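Local coordinates for hypothetical protein (PDB 2HIY) that is of unknown function, a conserved bacterial protein of the DUF1697 family built with two four-stranded antiparallel sheets, at residues L80-P93 with V130-K142. Numbering follows the deposited sequence. Where two conformers were deposited one is given.
Sequences LSLEDFEAELENLP and VLYFGKLGIFWGK
Glu88 leaves its helix with CG anti to the backbone N (chi1 -165°) and then bends at CG (chi2 80°), which swings the carboxylate onto the turn between strands 129-133 and 137-142. Two successive amides of that turn grip it: Leu136 N gives a nearly straight bond to Glu88 OE1 (2.8 Å), tilted out of the carboxylate plane, and Lys135 N reaches the syn lone pair of Glu88 OE2 at 3.0 Å. In the conformer given, the two bonds hold the carboxylate against the turn and probably help stabilise its charge. Leu136 sets its methyls against the start of the helix and the strand before it, CD1 lying 3.7 Å from Asp84 O and CD2 near Asp84 CB and Leu80 CB. Closer to the backbone, Glu88 CG passes 3.9 Å from Phe139 CZ. Pro93 covers one face of the Phe139 ring in a CH-pi contact, its CD 3.5 Å above the centre, while Leu92 CD2 comes within 3.6 Å of Phe139 CE1. Pro93 CG rests against Tyr132 CB. Helix 82-89, begun by the Ser81-Asp84 capping box, packs on the hairpin. Phe105 and Trp96 meet Phe139 edge-to-face; Leu80 touches Phe107 of strand 102-108, and helix 171-182 packs against Leu80 and Phe85.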
ATOM      1  N   LEU D  80      14.871 -10.294  28.830  1.00 13.00           N
ATOM      2  CA  LEU D  80      16.072 -11.106  28.981  1.00 14.07           C
ATOM      3  C   LEU D  80      17.224 -10.260  29.463  1.00 14.28           C
ATOM      4  O   LEU D  80      17.276  -9.065  29.182  1.00 15.11           O
ATOM      5  CB  LEU D  80      16.426 -11.771  27.648  1.00 14.98           C
ATOM      6  CG  LEU D  80      16.577 -10.837  26.465  1.00 15.69           C
ATOM      7  CD1 LEU D  80      18.038 -10.756  26.050  1.00 18.85           C
ATOM      8  CD2 LEU D  80      15.776 -11.426  25.329  1.00 18.79           C
ATOM      9  N   SER D  81      18.177 -10.890  30.137  1.00 14.80           N
ATOM     10  CA  SER D  81      19.305 -10.160  30.691  1.00 14.45           C
ATOM     11  C   SER D  81      20.530 -10.205  29.786  1.00 14.49           C
ATOM     12  O   SER D  81      20.642 -11.043  28.892  1.00 13.98           O
ATOM     13  CB  SER D  81      19.684 -10.764  32.047  1.00 15.09           C
ATOM     14  OG  SER D  81      20.149 -12.081  31.843  1.00 16.12           O
ATOM     15  N   LEU D  82      21.502  -9.344  30.082  1.00 14.18           N
ATOM     16  CA  LEU D  82      22.803  -9.423  29.414  1.00 14.62           C
ATOM     17  C   LEU D  82      23.410 -10.818  29.598  1.00 15.10           C
ATOM     18  O   LEU D  82      23.929 -11.388  28.636  1.00 14.72           O
ATOM     19  CB  LEU D  82      23.754  -8.349  29.964  1.00 14.92           C
ATOM     20  CG  LEU D  82      25.227  -8.426  29.518  1.00 15.02           C
ATOM     21  CD1 LEU D  82      25.400  -8.208  28.019  1.00 17.86           C
ATOM     22  CD2 LEU D  82      26.115  -7.457  30.338  1.00 16.25           C
ATOM     23  N   GLU D  83      23.361 -11.362  30.816  1.00 15.84           N
ATOM     24  CA  GLU D  83      23.887 -12.715  31.072  1.00 17.25           C
ATOM     25  C   GLU D  83      23.234 -13.732  30.129  1.00 15.53           C
ATOM     26  O   GLU D  83      23.922 -14.569  29.529  1.00 16.13           O
ATOM     27  CB  GLU D  83      23.654 -13.121  32.530  1.00 17.47           C
ATOM     28  CG  GLU D  83      24.127 -14.529  32.885  1.00 22.17           C
ATOM     29  CD  GLU D  83      24.162 -14.801  34.384  1.00 22.92           C
ATOM     30  OE1 GLU D  83      23.804 -13.910  35.183  1.00 30.68           O
ATOM     31  OE2 GLU D  83      24.584 -15.916  34.770  1.00 31.15           O
ATOM     32  N   ASP D  84      21.905 -13.651  30.007  1.00 14.85           N
ATOM     33  CA  ASP D  84      21.151 -14.569  29.147  1.00 15.77           C
ATOM     34  C   ASP D  84      21.655 -14.472  27.714  1.00 15.18           C
ATOM     35  O   ASP D  84      21.842 -15.482  27.035  1.00 15.23           O
ATOM     36  CB  ASP D  84      19.658 -14.190  29.092  1.00 16.57           C
ATOM     37  CG  ASP D  84      18.882 -14.466  30.380  1.00 17.88           C
ATOM     38  OD1 ASP D  84      19.305 -15.310  31.218  1.00 20.44           O
ATOM     39  OD2 ASP D  84      17.785 -13.836  30.526  1.00 18.34           O
ATOM     40  N   PHE D  85      21.845 -13.244  27.247  1.00 14.64           N
ATOM     41  CA  PHE D  85      22.235 -12.994  25.878  1.00 15.19           C
ATOM     42  C   PHE D  85      23.656 -13.486  25.616  1.00 15.39           C
ATOM     43  O   PHE D  85      23.926 -14.094  24.564  1.00 15.66           O
ATOM     44  CB  PHE D  85      22.086 -11.509  25.514  1.00 15.98           C
ATOM     45  CG  PHE D  85      21.961 -11.281  24.034  1.00 17.07           C
ATOM     46  CD1 PHE D  85      20.725 -11.435  23.424  1.00 19.49           C
ATOM     47  CD2 PHE D  85      23.060 -10.992  23.253  1.00 18.62           C
ATOM     48  CE1 PHE D  85      20.582 -11.259  22.033  1.00 21.69           C
ATOM     49  CE2 PHE D  85      22.918 -10.825  21.856  1.00 19.61           C
ATOM     50  CZ  PHE D  85      21.682 -10.944  21.275  1.00 20.02           C
ATOM     51  N   GLU D  86      24.547 -13.252  26.566  1.00 15.74           N
ATOM     52  CA  GLU D  86      25.921 -13.701  26.402  1.00 17.13           C
ATOM     53  C   GLU D  86      25.986 -15.222  26.356  1.00 16.45           C
ATOM     54  O   GLU D  86      26.794 -15.802  25.604  1.00 17.08           O
ATOM     55  CB  GLU D  86      26.787 -13.143  27.525  1.00 16.79           C
ATOM     56  CG  GLU D  86      27.015 -11.654  27.404  1.00 18.37           C
ATOM     57  CD  GLU D  86      27.948 -11.080  28.451  1.00 21.48           C
ATOM     58  OE1 GLU D  86      27.990 -11.595  29.597  1.00 26.19           O
ATOM     59  OE2 GLU D  86      28.624 -10.085  28.115  1.00 26.91           O
ATOM     60  N   ALA D  87      25.143 -15.885  27.136  1.00 16.01           N
ATOM     61  CA  ALA D  87      25.058 -17.344  27.088  1.00 16.07           C
ATOM     62  C   ALA D  87      24.591 -17.801  25.691  1.00 16.02           C
ATOM     63  O   ALA D  87      25.133 -18.790  25.142  1.00 16.89           O
ATOM     64  CB  ALA D  87      24.141 -17.878  28.171  1.00 16.90           C
ATOM     65  N   GLU D  88      23.618 -17.102  25.104  0.50 15.80           N
ATOM     66  CA  GLU D  88      23.159 -17.433  23.752  0.50 16.36           C
ATOM     67  C   GLU D  88      24.261 -17.256  22.697  0.50 16.69           C
ATOM     68  O   GLU D  88      24.351 -18.042  21.749  0.50 16.72           O
ATOM     69  CB  GLU D  88      21.917 -16.619  23.377  0.50 16.39           C
ATOM     70  CG  GLU D  88      21.163 -17.166  22.139  0.50 16.46           C
ATOM     71  CD  GLU D  88      20.273 -18.360  22.470  0.50 17.70           C
ATOM     72  OE1 GLU D  88      19.032 -18.192  22.467  0.50 19.28           O
ATOM     73  OE2 GLU D  88      20.787 -19.467  22.759  0.50 19.86           O
ATOM     74  N   LEU D  89      25.098 -16.238  22.872  1.00 16.81           N
ATOM     75  CA  LEU D  89      26.232 -15.977  21.965  1.00 18.04           C
ATOM     76  C   LEU D  89      27.293 -17.065  22.007  1.00 18.44           C
ATOM     77  O   LEU D  89      28.116 -17.172  21.085  1.00 18.72           O
ATOM     78  CB  LEU D  89      26.856 -14.604  22.250  1.00 18.98           C
ATOM     79  CG  LEU D  89      25.980 -13.388  21.952  1.00 21.08           C
ATOM     80  CD1 LEU D  89      26.732 -12.108  22.301  1.00 21.44           C
ATOM     81  CD2 LEU D  89      25.532 -13.364  20.488  1.00 24.05           C
ATOM     82  N   GLU D  90      27.275 -17.894  23.050  1.00 18.82           N
ATOM     83  CA  GLU D  90      28.240 -18.999  23.148  1.00 19.81           C
ATOM     84  C   GLU D  90      27.799 -20.235  22.365  1.00 20.00           C
ATOM     85  O   GLU D  90      28.545 -21.200  22.222  1.00 20.03           O
ATOM     86  CB  GLU D  90      28.516 -19.326  24.616  1.00 20.58           C
ATOM     87  CG  GLU D  90      29.313 -18.230  25.317  1.00 24.91           C
ATOM     88  CD  GLU D  90      30.553 -17.789  24.526  1.00 31.62           C
ATOM     89  OE1 GLU D  90      31.341 -18.662  24.082  1.00 34.09           O
ATOM     90  OE2 GLU D  90      30.746 -16.560  24.353  1.00 34.41           O
ATOM     91  N   ASN D  91      26.589 -20.167  21.821  1.00 18.98           N
ATOM     92  CA  ASN D  91      25.953 -21.301  21.187  1.00 19.89           C
ATOM     93  C   ASN D  91      25.250 -20.910  19.874  1.00 17.66           C
ATOM     94  O   ASN D  91      24.123 -21.336  19.618  1.00 18.93           O
ATOM     95  CB  ASN D  91      24.949 -21.899  22.172  1.00 21.48           C
ATOM     96  CG  ASN D  91      25.612 -22.340  23.470  1.00 23.63           C
ATOM     97  OD1 ASN D  91      26.237 -23.398  23.510  1.00 26.75           O
ATOM     98  ND2 ASN D  91      25.516 -21.513  24.529  1.00 26.72           N
ATOM     99  N   LEU D  92      25.907 -20.092  19.050  1.00 15.46           N
ATOM    100  CA  LEU D  92      25.331 -19.664  17.784  1.00 14.62           C
ATOM    101  C   LEU D  92      25.557 -20.751  16.763  1.00 13.03           C
ATOM    102  O   LEU D  92      26.646 -21.317  16.693  1.00 13.48           O
ATOM    103  CB  LEU D  92      26.009 -18.393  17.259  1.00 14.24           C
ATOM    104  CG  LEU D  92      25.946 -17.148  18.155  1.00 15.01           C
ATOM    105  CD1 LEU D  92      26.811 -15.992  17.629  1.00 17.84           C
ATOM    106  CD2 LEU D  92      24.494 -16.697  18.310  1.00 14.93           C
ATOM    107  N   PRO D  93      24.552 -21.020  15.928  1.00 11.72           N
ATOM    108  CA  PRO D  93      24.786 -21.959  14.826  1.00 11.10           C
ATOM    109  C   PRO D  93      25.901 -21.451  13.898  1.00 11.80           C
ATOM    110  O   PRO D  93      26.025 -20.238  13.684  1.00 12.51           O
ATOM    111  CB  PRO D  93      23.440 -21.990  14.094  1.00 11.35           C
ATOM    112  CG  PRO D  93      22.418 -21.573  15.171  1.00 13.33           C
ATOM    113  CD  PRO D  93      23.153 -20.538  15.981  1.00 12.11           C
ATOM    114  N   VAL D 130      16.782 -23.306   7.437  0.50 11.20           N
ATOM    115  CA  VAL D 130      17.431 -24.015   8.518  0.50 10.18           C
ATOM    116  C   VAL D 130      17.055 -23.318   9.823  0.50 10.74           C
ATOM    117  O   VAL D 130      17.025 -22.082   9.891  0.50 10.11           O
ATOM    118  CB  VAL D 130      18.960 -24.039   8.324  0.50 11.81           C
ATOM    119  CG1 VAL D 130      19.526 -22.614   8.296  0.50 11.21           C
ATOM    120  CG2 VAL D 130      19.633 -24.907   9.398  0.50 10.60           C
ATOM    121  N   LEU D 131      16.750 -24.085  10.858  1.00 10.86           N
ATOM    122  CA  LEU D 131      16.437 -23.449  12.131  1.00 10.84           C
ATOM    123  C   LEU D 131      17.093 -24.197  13.271  1.00 11.24           C
ATOM    124  O   LEU D 131      17.355 -25.409  13.145  1.00 12.20           O
ATOM    125  CB  LEU D 131      14.912 -23.261  12.342  1.00 12.55           C
ATOM    126  CG  LEU D 131      14.071 -24.545  12.441  1.00 12.14           C
ATOM    127  CD1 LEU D 131      13.938 -25.031  13.897  1.00 13.84           C
ATOM    128  CD2 LEU D 131      12.675 -24.275  11.940  1.00 12.69           C
ATOM    129  N   TYR D 132      17.300 -23.512  14.382  1.00 11.70           N
ATOM    130  CA  TYR D 132      17.919 -24.110  15.543  1.00 11.29           C
ATOM    131  C   TYR D 132      17.231 -23.558  16.783  1.00 11.54           C
ATOM    132  O   TYR D 132      17.076 -22.350  16.900  1.00 12.06           O
ATOM    133  CB  TYR D 132      19.425 -23.817  15.560  1.00 11.95           C
ATOM    134  CG  TYR D 132      20.150 -24.474  16.711  1.00 13.80           C
ATOM    135  CD1 TYR D 132      20.645 -25.758  16.566  1.00 13.26           C
ATOM    136  CD2 TYR D 132      20.311 -23.833  17.939  1.00 15.86           C
ATOM    137  CE1 TYR D 132      21.306 -26.389  17.603  1.00 15.28           C
ATOM    138  CE2 TYR D 132      20.953 -24.471  19.001  1.00 16.15           C
ATOM    139  CZ  TYR D 132      21.428 -25.748  18.804  1.00 15.03           C
ATOM    140  OH  TYR D 132      22.099 -26.396  19.834  1.00 19.29           O
ATOM    141  N   PHE D 133      16.860 -24.419  17.723  1.00 11.79           N
ATOM    142  CA  PHE D 133      16.195 -23.984  18.937  1.00 12.76           C
ATOM    143  C   PHE D 133      17.233 -23.575  19.962  1.00 12.81           C
ATOM    144  O   PHE D 133      17.926 -24.443  20.509  1.00 14.38           O
ATOM    145  CB  PHE D 133      15.336 -25.143  19.490  1.00 13.15           C
ATOM    146  CG  PHE D 133      14.180 -25.491  18.608  1.00 13.14           C
ATOM    147  CD1 PHE D 133      13.050 -24.687  18.536  1.00 14.28           C
ATOM    148  CD2 PHE D 133      14.220 -26.642  17.835  1.00 14.93           C
ATOM    149  CE1 PHE D 133      12.007 -25.019  17.683  1.00 13.80           C
ATOM    150  CE2 PHE D 133      13.154 -26.976  16.993  1.00 15.11           C
ATOM    151  CZ  PHE D 133      12.042 -26.143  16.926  1.00 14.53           C
ATOM    152  N   GLY D 134      17.371 -22.268  20.202  1.00 13.15           N
ATOM    153  CA  GLY D 134      18.312 -21.758  21.198  1.00 13.74           C
ATOM    154  C   GLY D 134      17.646 -21.645  22.558  1.00 14.70           C
ATOM    155  O   GLY D 134      16.522 -22.100  22.766  1.00 17.14           O
ATOM    156  N   LYS D 135      18.316 -20.996  23.497  1.00 14.18           N
ATOM    157  CA  LYS D 135      17.741 -20.870  24.829  1.00 16.05           C
ATOM    158  C   LYS D 135      16.674 -19.786  24.877  1.00 16.06           C
ATOM    159  O   LYS D 135      15.613 -19.959  25.495  1.00 17.47           O
ATOM    160  CB  LYS D 135      18.843 -20.546  25.836  1.00 17.38           C
ATOM    161  CG  LYS D 135      18.350 -20.294  27.241  1.00 23.76           C
ATOM    162  CD  LYS D 135      17.735 -21.512  27.900  1.00 29.35           C
ATOM    163  CE  LYS D 135      17.407 -21.206  29.363  1.00 32.55           C
ATOM    164  NZ  LYS D 135      16.322 -22.112  29.818  1.00 35.75           N
ATOM    165  N   LEU D 136      16.937 -18.687  24.185  1.00 14.84           N
ATOM    166  CA  LEU D 136      16.063 -17.521  24.249  1.00 13.92           C
ATOM    167  C   LEU D 136      15.071 -17.456  23.103  1.00 12.92           C
ATOM    168  O   LEU D 136      14.224 -16.597  23.075  1.00 12.66           O
ATOM    169  CB  LEU D 136      16.879 -16.240  24.209  1.00 15.21           C
ATOM    170  CG  LEU D 136      17.781 -16.012  25.430  1.00 16.64           C
ATOM    171  CD1 LEU D 136      18.727 -14.822  25.178  1.00 17.65           C
ATOM    172  CD2 LEU D 136      16.916 -15.788  26.668  1.00 19.91           C
ATOM    173  N   GLY D 137      15.214 -18.353  22.141  1.00 12.14           N
ATOM    174  CA  GLY D 137      14.355 -18.295  20.984  1.00 12.02           C
ATOM    175  C   GLY D 137      14.912 -19.166  19.885  1.00 11.75           C
ATOM    176  O   GLY D 137      15.798 -19.986  20.105  1.00 12.80           O
ATOM    177  N   ILE D 138      14.380 -18.927  18.690  1.00 11.39           N
ATOM    178  CA  ILE D 138      14.676 -19.793  17.531  1.00 12.01           C
ATOM    179  C   ILE D 138      15.484 -19.008  16.509  1.00 11.41           C
ATOM    180  O   ILE D 138      15.057 -17.930  16.075  1.00 11.71           O
ATOM    181  CB  ILE D 138      13.375 -20.272  16.842  1.00 12.35           C
ATOM    182  CG1 ILE D 138      12.459 -20.921  17.877  1.00 14.59           C
ATOM    183  CG2 ILE D 138      13.697 -21.264  15.708  1.00 13.13           C
ATOM    184  CD1 ILE D 138      11.084 -21.301  17.334  1.00 15.26           C
ATOM    185  N   PHE D 139      16.674 -19.504  16.142  1.00 10.70           N
ATOM    186  CA  PHE D 139      17.386 -18.978  14.986  1.00 10.73           C
ATOM    187  C   PHE D 139      16.768 -19.567  13.726  1.00 10.79           C
ATOM    188  O   PHE D 139      16.599 -20.782  13.655  1.00 11.32           O
ATOM    189  CB  PHE D 139      18.854 -19.441  15.002  1.00 10.98           C
ATOM    190  CG  PHE D 139      19.635 -19.090  16.254  1.00 10.69           C
ATOM    191  CD1 PHE D 139      20.354 -17.900  16.305  1.00 10.27           C
ATOM    192  CD2 PHE D 139      19.708 -19.973  17.351  1.00 10.47           C
ATOM    193  CE1 PHE D 139      21.123 -17.578  17.433  1.00 11.10           C
ATOM    194  CE2 PHE D 139      20.452 -19.654  18.471  1.00 11.88           C
ATOM    195  CZ  PHE D 139      21.183 -18.454  18.500  1.00 12.45           C
ATOM    196  N   TRP D 140      16.475 -18.754  12.716  1.00 11.40           N
ATOM    197  CA  TRP D 140      15.811 -19.303  11.524  1.00 10.57           C
ATOM    198  C   TRP D 140      16.316 -18.594  10.303  1.00 11.38           C
ATOM    199  O   TRP D 140      16.097 -17.374  10.109  1.00 12.17           O
ATOM    200  CB  TRP D 140      14.305 -19.167  11.684  1.00 11.71           C
ATOM    201  CG  TRP D 140      13.453 -20.028  10.828  1.00 11.60           C
ATOM    202  CD1 TRP D 140      13.699 -20.530   9.565  1.00 11.92           C
ATOM    203  CD2 TRP D 140      12.160 -20.506  11.193  1.00 11.11           C
ATOM    204  NE1 TRP D 140      12.629 -21.298   9.119  1.00 11.08           N
ATOM    205  CE2 TRP D 140      11.672 -21.296  10.113  1.00 11.58           C
ATOM    206  CE3 TRP D 140      11.353 -20.349  12.335  1.00 12.01           C
ATOM    207  CZ2 TRP D 140      10.408 -21.920  10.149  1.00 11.58           C
ATOM    208  CZ3 TRP D 140      10.100 -20.969  12.372  1.00 13.02           C
ATOM    209  CH2 TRP D 140       9.650 -21.749  11.282  1.00 11.97           C
ATOM    210  N   GLY D 141      17.062 -19.329   9.475  1.00 10.50           N
ATOM    211  CA  GLY D 141      17.720 -18.769   8.293  1.00 10.55           C
ATOM    212  C   GLY D 141      17.015 -19.279   7.057  1.00 10.89           C
ATOM    213  O   GLY D 141      16.602 -20.438   6.994  1.00 11.50           O
ATOM    214  N   LYS D 142      16.869 -18.388   6.086  1.00 11.56           N
ATOM    215  CA  LYS D 142      16.319 -18.753   4.791  1.00 11.62           C
ATOM    216  C   LYS D 142      17.394 -18.455   3.742  1.00 11.31           C
ATOM    217  O   LYS D 142      17.923 -17.344   3.667  1.00 11.88           O
ATOM    218  CB  LYS D 142      15.026 -17.945   4.519  1.00 12.62           C
ATOM    219  CG  LYS D 142      13.777 -18.381   5.330  1.00 12.50           C
ATOM    220  CD  LYS D 142      13.801 -18.077   6.822  1.00 12.90           C
ATOM    221  CE  LYS D 142      13.974 -16.622   7.141  1.00 13.72           C
ATOM    222  NZ  LYS D 142      13.766 -16.391   8.615  1.00 16.26           N
TER